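PDB 2PZZ: UPF0201 protein MJ1564, which is of unknown function, resembling RNA-binding proteins in structure although a role in binding RNA is considered unlikely. Local coordinates for residues E114-M117 with K118-D122. Numbering follows the deposited sequence.
Sequences EDIM and KIIKD
Asp-115 O accepts from Ile-119 N at 3.1 Å, and Ile-116 O and Met-117 O take up Ile-120 N and Lys-121 N, the i to i+4 ladder that opens helix 116-123; a weak i to i+3 bond from Lys-118 N also reaches Asp-115 O. Asp-115 is the N-cap of this helix, a worked example of how a first turn is closed by a side chain: its CG lies anti to the backbone N (chi1 -176°), which brings OD1 to 3.2 Å from Met-117 N, an amide with no preceding turn to supply a carbonyl. The amide comes in from above the carboxylate plane, 49° out of it. On the same flank, the CB and CG of Lys-118 run alongside Asp-115 CB, and Lys-118 NZ stays 5.7 Å from Asp-115 OD2, probably near enough for a mild attraction but short of a salt bridge. Ile-116 and Ile-120, one turn apart, lie buried together. Ile-116 CD1 meets Ile-120 CD1 at 3.6 Å, methyl against methyl, and Met-75 touches both residues; Ile-120 also packs on Arg-68 and Leu-71 of helix 64-73. With an alanine in place of Ile-120, Ile-116 CD1 would probably lose its methyl partner and a gap would be likely to open beside Leu-71 and Met-75. Ile-119 packs instead on Leu-2, with its CG1 3.4 Å from Asp-115 O. Farther round, selenomethionine Met-117, bent at chi2 and chi3, carries its methyl obliquely across the extended chain of Lys-121, where Met-117 CE lies 3.3 Å from Lys-121 CE, so short for two carbons that the modelled position of this methyl is doubtful.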
loop_
_atom_site.group_PDB
_atom_site.type_symbol
_atom_site.label_atom_id
_atom_site.label_comp_id
_atom_site.label_asym_id
_atom_site.label_seq_id
_atom_site.Cartn_x
_atom_site.Cartn_y
_atom_site.Cartn_z
ATOM N N GLU A 114 -12.603 -32.657 -0.957
ATOM C CA GLU A 114 -11.185 -32.331 -1.061
ATOM C C GLU A 114 -10.531 -32.300 0.325
ATOM O O GLU A 114 -11.191 -32.030 1.329
ATOM C CB GLU A 114 -11.006 -30.955 -1.719
ATOM C CG GLU A 114 -11.346 -30.890 -3.207
ATOM C CD GLU A 114 -10.347 -31.637 -4.075
ATOM O OE1 GLU A 114 -9.286 -32.050 -3.551
ATOM O OE2 GLU A 114 -10.617 -31.804 -5.285
ATOM N N ASP A 115 -9.237 -32.588 0.370
ATOM C CA ASP A 115 -8.464 -32.551 1.610
ATOM C C ASP A 115 -7.595 -31.294 1.473
ATOM O O ASP A 115 -6.801 -31.190 0.540
ATOM C CB ASP A 115 -7.571 -33.793 1.721
ATOM C CG ASP A 115 -6.822 -33.865 3.045
ATOM O OD1 ASP A 115 -6.700 -32.832 3.732
ATOM O OD2 ASP A 115 -6.335 -34.962 3.396
ATOM N N ILE A 116 -7.753 -30.344 2.391
ATOM C CA ILE A 116 -7.006 -29.091 2.330
ATOM C C ILE A 116 -5.483 -29.279 2.309
ATOM O O ILE A 116 -4.778 -28.532 1.633
ATOM C CB ILE A 116 -7.421 -28.138 3.492
ATOM C CG1 ILE A 116 -7.288 -26.680 3.038
ATOM C CG2 ILE A 116 -6.585 -28.412 4.749
ATOM C CD1 ILE A 116 -5.888 -26.206 2.852
HETATM N N MSE A 117 -4.980 -30.283 3.023
HETATM C CA MSE A 117 -3.542 -30.532 3.046
HETATM C C MSE A 117 -3.046 -31.046 1.703
HETATM O O MSE A 117 -1.901 -30.797 1.331
HETATM C CB MSE A 117 -3.168 -31.536 4.143
HETATM C CG MSE A 117 -2.322 -30.941 5.266
HETATM SE SE MSE A 117 -0.610 -30.208 4.675
HETATM C CE MSE A 117 0.519 -31.723 5.074
ATOM N N LYS A 118 -3.897 -31.771 0.978
ATOM C CA LYS A 118 -3.508 -32.284 -0.329
ATOM C C LYS A 118 -3.471 -31.136 -1.321
ATOM O O LYS A 118 -2.664 -31.135 -2.249
ATOM C CB LYS A 118 -4.479 -33.364 -0.814
ATOM C CG LYS A 118 -4.171 -34.752 -0.257
ATOM C CD LYS A 118 -5.044 -35.822 -0.898
ATOM C CE LYS A 118 -4.668 -37.212 -0.397
ATOM N NZ LYS A 118 -5.388 -38.287 -1.140
ATOM N N ILE A 119 -4.356 -30.161 -1.118
ATOM C CA ILE A 119 -4.417 -28.985 -1.981
ATOM C C ILE A 119 -3.080 -28.260 -1.848
ATOM O O ILE A 119 -2.465 -27.855 -2.845
ATOM C CB ILE A 119 -5.535 -28.011 -1.521
ATOM C CG1 ILE A 119 -6.912 -28.654 -1.711
ATOM C CG2 ILE A 119 -5.433 -26.686 -2.283
ATOM C CD1 ILE A 119 -7.301 -28.823 -3.141
ATOM N N ILE A 120 -2.635 -28.118 -0.601
ATOM C CA ILE A 120 -1.389 -27.426 -0.305
ATOM C C ILE A 120 -0.155 -28.139 -0.835
ATOM O O ILE A 120 0.756 -27.492 -1.344
ATOM C CB ILE A 120 -1.241 -27.193 1.213
ATOM C CG1 ILE A 120 -2.328 -26.222 1.686
ATOM C CG2 ILE A 120 0.143 -26.631 1.525
ATOM C CD1 ILE A 120 -2.283 -25.910 3.173
ATOM N N LYS A 121 -0.119 -29.460 -0.707
ATOM C CA LYS A 121 1.017 -30.234 -1.203
ATOM C C LYS A 121 1.068 -30.121 -2.720
ATOM O O LYS A 121 2.135 -30.089 -3.326
ATOM C CB LYS A 121 0.880 -31.710 -0.797
ATOM C CG LYS A 121 1.216 -31.978 0.669
ATOM C CD LYS A 121 0.923 -33.425 1.076
ATOM C CE LYS A 121 1.329 -33.676 2.535
ATOM N NZ LYS A 121 0.794 -34.955 3.120
ATOM N N ASP A 122 -0.110 -30.054 -3.318
ATOM C CA ASP A 122 -0.258 -29.949 -4.756
ATOM C C ASP A 122 0.190 -28.576 -5.263
ATOM O O ASP A 122 0.813 -28.468 -6.323
ATOM C CB ASP A 122 -1.723 -30.197 -5.112
ATOM C CG ASP A 122 -1.971 -30.203 -6.595
ATOM O OD1 ASP A 122 -1.987 -29.115 -7.198
ATOM O OD2 ASP A 122 -2.148 -31.302 -7.160
#